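Local coordinates for protein fibrillarin-like rRNA/tRNA 2'-O-methyltransferase (Aeropyrum pernix, PDB 4DF3) that binds S-adenosylmethionine and probably uses it to methylate ribose 2'-hydroxyls of rRNA and tRNA at sites chosen by a guide RNA, at residues M1-R9 with V16-G24; G133-Y141 with I163-F171. The protein carries 2 engineered substitutions. One frame throughout, in Å; residues are numbered along the deposited sequence.

Contact 1. Residues M1-R9 with V16-G24; sequences MVEVVSVSR and VYVVELEDG. Engineered in segment 1-9: Ser-8 (natural residue Arg), Arg-9 (natural residue Glu).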
# COMPACT_ATOMS: atom_id res chain seq x y z
N MET A 1 -21.13 -12.02 5.38
CA MET A 1 -21.59 -10.76 4.68
C MET A 1 -22.09 -9.67 5.65
O MET A 1 -22.97 -9.93 6.48
CB MET A 1 -22.75 -11.07 3.72
CG MET A 1 -22.47 -11.91 2.45
SD MET A 1 -21.19 -11.22 1.35
CE MET A 1 -20.83 -12.61 0.26
N VAL A 2 -21.61 -8.44 5.52
CA VAL A 2 -22.21 -7.31 6.25
C VAL A 2 -23.20 -6.56 5.31
O VAL A 2 -22.86 -6.34 4.17
CB VAL A 2 -21.09 -6.33 6.79
CG1 VAL A 2 -21.70 -5.00 7.21
CG2 VAL A 2 -20.28 -7.01 7.95
N GLU A 3 -24.42 -6.20 5.77
CA GLU A 3 -25.41 -5.50 4.91
C GLU A 3 -25.08 -4.04 4.73
O GLU A 3 -24.61 -3.37 5.66
CB GLU A 3 -26.85 -5.59 5.47
CG GLU A 3 -27.34 -7.01 5.74
CD GLU A 3 -27.61 -7.78 4.47
OE1 GLU A 3 -27.63 -7.15 3.37
OE2 GLU A 3 -27.81 -9.02 4.58
N VAL A 4 -25.31 -3.52 3.54
CA VAL A 4 -24.98 -2.13 3.32
C VAL A 4 -26.14 -1.43 2.66
O VAL A 4 -26.85 -2.03 1.84
CB VAL A 4 -23.74 -1.98 2.41
CG1 VAL A 4 -22.48 -2.57 3.06
CG2 VAL A 4 -23.98 -2.57 1.07
N VAL A 5 -26.23 -0.13 2.91
CA VAL A 5 -27.32 0.66 2.29
C VAL A 5 -26.99 1.14 0.89
O VAL A 5 -27.88 1.33 0.06
CB VAL A 5 -27.84 1.79 3.22
CG1 VAL A 5 -28.29 1.21 4.58
CG2 VAL A 5 -26.87 2.89 3.41
N SER A 6 -25.69 1.34 0.62
CA SER A 6 -25.23 1.79 -0.71
C SER A 6 -23.74 1.55 -0.84
O SER A 6 -23.02 1.46 0.17
CB SER A 6 -25.45 3.27 -0.94
OG SER A 6 -24.77 4.00 0.07
N VAL A 7 -23.31 1.46 -2.09
CA VAL A 7 -21.88 1.32 -2.44
C VAL A 7 -21.76 2.23 -3.65
O VAL A 7 -22.56 2.13 -4.58
CB VAL A 7 -21.48 -0.16 -2.78
CG1 VAL A 7 -20.00 -0.24 -3.22
CG2 VAL A 7 -21.73 -1.13 -1.57
N SER A 8 -20.79 3.13 -3.68
CA SER A 8 -20.56 3.92 -4.88
C SER A 8 -19.08 4.20 -5.02
O SER A 8 -18.42 4.45 -4.03
CB SER A 8 -21.39 5.22 -4.91
OG SER A 8 -20.96 6.16 -3.94
N ARG A 9 -18.57 4.12 -6.23
CA ARG A 9 -17.14 4.43 -6.41
C ARG A 9 -16.81 5.85 -6.02
O ARG A 9 -17.53 6.80 -6.28
CB ARG A 9 -16.73 4.11 -7.83
CG ARG A 9 -15.25 4.10 -8.15
CD ARG A 9 -15.12 3.84 -9.64
NE ARG A 9 -13.85 3.17 -9.90
CZ ARG A 9 -13.67 2.52 -11.07
NH1 ARG A 9 -14.64 2.59 -12.01
NH2 ARG A 9 -12.56 1.85 -11.40
N VAL A 16 -11.77 2.32 -5.59
CA VAL A 16 -12.11 2.39 -4.17
C VAL A 16 -13.57 2.85 -4.11
O VAL A 16 -13.96 3.76 -4.85
CB VAL A 16 -11.20 3.36 -3.37
CG1 VAL A 16 -11.60 3.29 -1.83
CG2 VAL A 16 -9.65 2.95 -3.60
N TYR A 17 -14.32 2.27 -3.17
CA TYR A 17 -15.79 2.38 -3.07
C TYR A 17 -16.18 2.82 -1.70
O TYR A 17 -15.60 2.37 -0.70
CB TYR A 17 -16.45 1.01 -3.38
CG TYR A 17 -16.19 0.58 -4.82
CD1 TYR A 17 -17.14 0.87 -5.83
CD2 TYR A 17 -15.00 -0.08 -5.17
CE1 TYR A 17 -16.92 0.54 -7.17
CE2 TYR A 17 -14.76 -0.44 -6.53
CZ TYR A 17 -15.75 -0.10 -7.50
OH TYR A 17 -15.55 -0.42 -8.78
N VAL A 18 -17.04 3.82 -1.67
CA VAL A 18 -17.55 4.35 -0.45
C VAL A 18 -18.79 3.54 -0.10
O VAL A 18 -19.73 3.34 -0.98
CB VAL A 18 -17.88 5.87 -0.57
CG1 VAL A 18 -18.67 6.34 0.67
CG2 VAL A 18 -16.54 6.69 -0.72
N VAL A 19 -18.77 3.00 1.11
CA VAL A 19 -19.79 2.04 1.56
C VAL A 19 -20.53 2.67 2.75
O VAL A 19 -19.91 3.05 3.72
CB VAL A 19 -19.16 0.65 1.96
CG1 VAL A 19 -20.22 -0.32 2.59
CG2 VAL A 19 -18.45 0.01 0.79
N GLU A 20 -21.87 2.78 2.69
CA GLU A 20 -22.58 3.26 3.85
C GLU A 20 -23.24 2.09 4.55
O GLU A 20 -24.00 1.33 3.93
CB GLU A 20 -23.65 4.28 3.44
CG GLU A 20 -24.59 4.67 4.61
CD GLU A 20 -25.36 5.95 4.33
OE1 GLU A 20 -25.12 6.59 3.27
OE2 GLU A 20 -26.18 6.30 5.18
N LEU A 21 -23.00 1.95 5.85
CA LEU A 21 -23.61 0.84 6.61
C LEU A 21 -24.99 1.23 7.17
O LEU A 21 -25.44 2.37 6.98
CB LEU A 21 -22.67 0.29 7.68
CG LEU A 21 -21.19 0.02 7.32
CD1 LEU A 21 -20.38 -0.32 8.56
CD2 LEU A 21 -21.01 -1.14 6.31
N GLU A 22 -25.68 0.26 7.79
CA GLU A 22 -27.01 0.49 8.43
C GLU A 22 -27.21 1.85 9.12
O GLU A 22 -28.26 2.51 8.95
CB GLU A 22 -27.26 -0.63 9.43
CG GLU A 22 -27.15 -2.08 8.86
CD GLU A 22 -27.82 -3.05 9.78
OE1 GLU A 22 -28.03 -2.65 10.95
OE2 GLU A 22 -28.17 -4.19 9.37
N ASP A 23 -26.21 2.28 9.90
CA ASP A 23 -26.34 3.44 10.81
C ASP A 23 -25.92 4.78 10.20
O ASP A 23 -25.78 5.82 10.90
CB ASP A 23 -25.53 3.18 12.08
CG ASP A 23 -24.11 2.70 11.80
OD1 ASP A 23 -23.74 2.48 10.64
OD2 ASP A 23 -23.34 2.55 12.76
N GLY A 24 -25.69 4.75 8.89
CA GLY A 24 -25.14 5.89 8.20
C GLY A 24 -23.62 6.07 8.29
O GLY A 24 -23.13 7.01 7.66
O HOH W 1 -22.15 4.77 -0.62
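Ser-8, an engineered residue, and Val-18 form a hydrogen-bonded pair of this antiparallel hairpin: Ser-8 N gives to Val-18 O at 2.9 Å and Val-18 N to Ser-8 O at 2.8 Å. Glu-20 N gives to Ser-6 O, and Val-5 N gives to Glu-20 O at 2.9 Å. A water 2.8 Å from Ser-6 OG donates to Val-18 O. Apolar contacts gather on the face of Val-7, Val-19 and Tyr-17. Val-7 CG1, trans to the backbone N (chi1 176°), lies 3.8 Å from Tyr-17 CB, and the Val-7 and Val-19 side chains lie side by side, CG2 to CG2. The extended chain of engineered Arg-9 crosses the Tyr-17 ring: its CB is 3.6 Å from Tyr-17 CE1, its CG lies over one face near the rim, and Tyr-17 OH lies over a face of the guanidinium, the two planes 14° apart. Tyr-52 of strand 50-54 meets the ring edge-to-face. With an alanine in place of Tyr-17, Tyr-52 would probably lose its aromatic partner and the Arg-9 chain the ring surface it crosses. Backbone bonds thus fix the register of the two strands at the margin of the N-terminal antiparallel sheet, while valine methyls and the tyrosine ring pack one face.

Contact 2. Residues G133-Y141 with I163-F171; sequences GDARFPEKY and IVVRNARFF. With SAM (S-adenosylmethionine), chain C.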
# COMPACT_ATOMS: atom_id res chain seq x y z
N GLY A 133 13.25 -12.18 -0.20
CA GLY A 133 14.53 -11.53 -0.25
C GLY A 133 14.55 -10.36 0.65
O GLY A 133 13.48 -9.92 1.12
N ASP A 134 15.75 -9.86 0.90
CA ASP A 134 15.96 -8.74 1.72
C ASP A 134 15.95 -7.51 0.81
O ASP A 134 16.77 -7.40 -0.11
CB ASP A 134 17.27 -8.93 2.46
CG ASP A 134 17.54 -7.89 3.48
OD1 ASP A 134 17.27 -6.70 3.20
OD2 ASP A 134 18.12 -8.23 4.55
N ALA A 135 15.07 -6.56 1.12
CA ALA A 135 14.94 -5.33 0.32
C ALA A 135 16.24 -4.50 0.31
O ALA A 135 16.42 -3.64 -0.53
CB ALA A 135 13.74 -4.50 0.92
N ARG A 136 17.20 -4.78 1.20
CA ARG A 136 18.46 -4.02 1.17
C ARG A 136 19.32 -4.39 -0.03
O ARG A 136 20.23 -3.62 -0.36
CB ARG A 136 19.28 -4.22 2.45
CG ARG A 136 18.59 -3.53 3.64
CD ARG A 136 19.26 -3.82 5.03
NE ARG A 136 19.19 -5.25 5.34
CZ ARG A 136 19.92 -5.89 6.26
NH1 ARG A 136 20.80 -5.23 7.03
NH2 ARG A 136 19.74 -7.19 6.40
N PHE A 137 19.04 -5.56 -0.62
CA PHE A 137 19.94 -6.12 -1.69
C PHE A 137 19.15 -6.33 -2.98
O PHE A 137 18.92 -7.46 -3.41
CB PHE A 137 20.63 -7.43 -1.21
CG PHE A 137 21.17 -7.35 0.19
CD1 PHE A 137 22.21 -6.48 0.53
CD2 PHE A 137 20.67 -8.15 1.19
CE1 PHE A 137 22.72 -6.39 1.86
CE2 PHE A 137 21.16 -8.06 2.53
CZ PHE A 137 22.21 -7.20 2.84
N PRO A 138 18.70 -5.24 -3.62
CA PRO A 138 17.81 -5.44 -4.78
C PRO A 138 18.55 -6.08 -5.98
O PRO A 138 17.95 -6.62 -6.91
CB PRO A 138 17.38 -4.01 -5.11
CG PRO A 138 18.52 -3.13 -4.46
CD PRO A 138 18.82 -3.81 -3.21
N GLU A 139 19.88 -6.01 -5.96
CA GLU A 139 20.63 -6.70 -7.03
C GLU A 139 20.33 -8.21 -7.08
O GLU A 139 20.28 -8.80 -8.18
CB GLU A 139 22.13 -6.38 -6.95
CG GLU A 139 23.00 -7.27 -7.94
CD GLU A 139 23.46 -8.59 -7.36
OE1 GLU A 139 23.29 -8.86 -6.14
OE2 GLU A 139 24.06 -9.40 -8.11
N LYS A 140 20.03 -8.80 -5.95
CA LYS A 140 19.79 -10.25 -5.87
C LYS A 140 18.42 -10.60 -6.43
O LYS A 140 18.16 -11.79 -6.64
CB LYS A 140 19.84 -10.76 -4.42
CG LYS A 140 21.15 -10.54 -3.73
CD LYS A 140 21.18 -10.78 -2.20
CE LYS A 140 21.26 -12.25 -1.73
NZ LYS A 140 22.28 -13.19 -2.38
N TYR A 141 17.52 -9.61 -6.62
CA TYR A 141 16.24 -9.90 -7.26
C TYR A 141 15.96 -9.07 -8.52
O TYR A 141 14.85 -9.11 -9.07
CB TYR A 141 15.06 -9.93 -6.24
CG TYR A 141 14.91 -8.69 -5.42
CD1 TYR A 141 14.28 -7.54 -5.96
CD2 TYR A 141 15.23 -8.69 -4.05
CE1 TYR A 141 14.15 -6.42 -5.22
CE2 TYR A 141 15.07 -7.56 -3.28
CZ TYR A 141 14.49 -6.46 -3.85
OH TYR A 141 14.35 -5.39 -3.04
N ILE A 163 17.02 2.34 1.54
CA ILE A 163 16.54 1.08 0.89
C ILE A 163 15.64 1.48 -0.28
O ILE A 163 15.73 0.90 -1.41
CB ILE A 163 15.77 0.20 1.88
CG1 ILE A 163 16.72 -0.22 3.01
CG2 ILE A 163 15.01 -1.00 1.15
CD1 ILE A 163 16.01 -0.97 4.11
N VAL A 164 14.72 2.43 0.00
CA VAL A 164 13.85 2.95 -1.08
C VAL A 164 14.62 3.48 -2.26
O VAL A 164 14.29 3.12 -3.43
CB VAL A 164 12.86 3.99 -0.56
CG1 VAL A 164 12.13 4.76 -1.71
CG2 VAL A 164 11.82 3.26 0.41
N VAL A 165 15.62 4.36 -1.99
CA VAL A 165 16.36 4.97 -3.11
C VAL A 165 17.05 3.92 -3.97
O VAL A 165 17.08 4.00 -5.20
CB VAL A 165 17.30 6.06 -2.56
CG1 VAL A 165 18.34 6.48 -3.57
CG2 VAL A 165 16.43 7.27 -2.09
N ARG A 166 17.64 2.94 -3.29
CA ARG A 166 18.40 1.86 -3.97
C ARG A 166 17.50 1.05 -4.88
O ARG A 166 17.82 0.78 -6.06
CB ARG A 166 18.99 0.95 -2.90
CG ARG A 166 20.07 -0.02 -3.44
CD ARG A 166 20.67 -0.76 -2.29
NE ARG A 166 21.26 0.16 -1.30
CZ ARG A 166 21.12 0.04 0.01
NH1 ARG A 166 20.46 -0.99 0.54
NH2 ARG A 166 21.69 0.93 0.81
N ASN A 167 16.35 0.61 -4.32
CA ASN A 167 15.36 -0.04 -5.16
C ASN A 167 14.83 0.88 -6.30
O ASN A 167 14.58 0.42 -7.42
CB ASN A 167 14.22 -0.55 -4.31
CG ASN A 167 14.58 -1.85 -3.63
OD1 ASN A 167 14.21 -2.93 -4.12
ND2 ASN A 167 15.33 -1.77 -2.48
N ALA A 168 14.58 2.14 -6.02
CA ALA A 168 14.02 3.00 -7.08
C ALA A 168 15.00 3.09 -8.22
O ALA A 168 14.61 3.13 -9.38
CB ALA A 168 13.71 4.44 -6.55
N ARG A 169 16.30 3.23 -7.90
CA ARG A 169 17.33 3.32 -9.00
C ARG A 169 17.32 2.13 -9.94
O ARG A 169 17.44 2.29 -11.17
CB ARG A 169 18.74 3.53 -8.38
CG ARG A 169 18.94 4.99 -7.99
CD ARG A 169 20.12 5.32 -7.08
NE ARG A 169 20.20 6.78 -6.92
CZ ARG A 169 20.93 7.43 -6.00
NH1 ARG A 169 21.67 6.77 -5.10
NH2 ARG A 169 20.92 8.78 -5.97
N PHE A 170 17.12 0.93 -9.38
CA PHE A 170 17.02 -0.27 -10.17
C PHE A 170 15.72 -0.41 -10.95
O PHE A 170 15.75 -0.87 -12.09
CB PHE A 170 17.16 -1.50 -9.29
CG PHE A 170 18.56 -1.88 -9.00
CD1 PHE A 170 19.31 -2.59 -9.93
CD2 PHE A 170 19.12 -1.55 -7.78
CE1 PHE A 170 20.65 -2.95 -9.66
CE2 PHE A 170 20.47 -1.91 -7.48
CZ PHE A 170 21.21 -2.61 -8.41
N PHE A 171 14.60 0.01 -10.39
CA PHE A 171 13.29 -0.45 -10.91
C PHE A 171 12.24 0.61 -11.26
O PHE A 171 11.31 0.29 -11.94
CB PHE A 171 12.62 -1.39 -9.87
CG PHE A 171 13.47 -2.60 -9.51
CD1 PHE A 171 13.89 -3.49 -10.50
CD2 PHE A 171 13.98 -2.74 -8.21
CE1 PHE A 171 14.74 -4.61 -10.13
CE2 PHE A 171 14.78 -3.83 -7.81
CZ PHE A 171 15.17 -4.79 -8.80
N SAM C . 3.00 -3.61 4.41
CA SAM C . 2.29 -4.60 5.28
C SAM C . 0.80 -4.24 5.23
O SAM C . 0.43 -3.06 5.09
OXT SAM C . -0.03 -5.13 5.33
CB SAM C . 2.78 -4.55 6.77
CG SAM C . 4.29 -4.67 6.71
SD SAM C . 5.12 -5.20 8.24
CE SAM C . 4.99 -3.54 8.97
C5' SAM C . 6.87 -5.16 7.73
C4' SAM C . 7.34 -6.45 7.04
O4' SAM C . 8.57 -6.29 6.34
C3' SAM C . 7.57 -7.66 7.93
O3' SAM C . 6.71 -8.68 7.41
C2' SAM C . 9.08 -7.96 7.89
O2' SAM C . 9.35 -9.34 7.92
C1' SAM C . 9.48 -7.38 6.54
N9 SAM C . 10.85 -6.81 6.49
C8 SAM C . 11.58 -6.11 7.45
N7 SAM C . 12.82 -5.79 6.91
C5 SAM C . 12.88 -6.28 5.66
C6 SAM C . 13.87 -6.22 4.69
N6 SAM C . 15.11 -5.61 4.87
N1 SAM C . 13.48 -6.83 3.51
C2 SAM C . 12.30 -7.48 3.20
N3 SAM C . 11.33 -7.52 4.18
C4 SAM C . 11.66 -6.95 5.37
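Ala-135 stands between S-adenosylmethionine and Asn-167 of helix 160-171. Its N-H meets adenine N1 of S-adenosylmethionine nearly straight (Ala-135 N to N1 2.9 Å, 175° at the hydrogen), and its carbonyl O accepts from Asn-167 ND2 at 2.9 Å, in the carbonyl plane. Asp-134 OD1 takes the adenine N6 amino group at 2.9 Å, so donor and acceptor together read the adenine edge.

Each of these groups is held in turn. Ile-163 CG2 touches Ala-135 CB. Arg-136 grips the Asp-134 carboxylate side-on, NE to OD1 and NH2 to OD2, the latter at 2.7 Å, while Arg-136 N gives to OD1 to close an Asx turn. Both N-H bonds of Asn-167 ND2 are used, the second on Ile-163 O one helical turn back, and Tyr-141 OH donates to a lone pair of Asn-167 OD1 at 2.7 Å; the amide is thereby fixed in its flip. Arg-166, bent at chi3 (-59°), brings NH1 to a lone pair of Arg-136 O at 2.8 Å.

Farther out, Pro-138 wedges against the helix: its CG packs on Arg-166 CG and lies 3.7 Å from Phe-170 CD2, its CB packs on Phe-171 CE2. The Tyr-141 and Phe-171 rings meet rim to rim. Leu-82 and Leu-84 of strand 80-84 lie against Asn-167.

In this Rossmann-like methyltransferase domain Asn-167 is thus a second-shell residue, itself held by Tyr-141, and the two probably position the adenine-binding loop, tying cofactor recognition to helix 160-171.

How the contacts relate
Contacts 1 and 2 lie on opposite sides of the chain's centre, their centres 39 Å apart and their nearest atoms about 22 Å apart, without touching. Contact 1 joins two neighbouring strands of the N-terminal antiparallel sheet; contact 2 belongs to the methyltransferase domain, where a loop after strand 128-132 packs on helix 160-171. Contact 2 meets S-adenosylmethionine directly at its adenine, and the Ile-163 side chain is about 4 Å from that of the cofactor-binding Val-155. Contact 1 takes no part in that pocket: the side chain of Val-16 is still about 11 Å from that of Thr-91, another binding residue. In sequence the hairpin closes before the loop-helix contact begins.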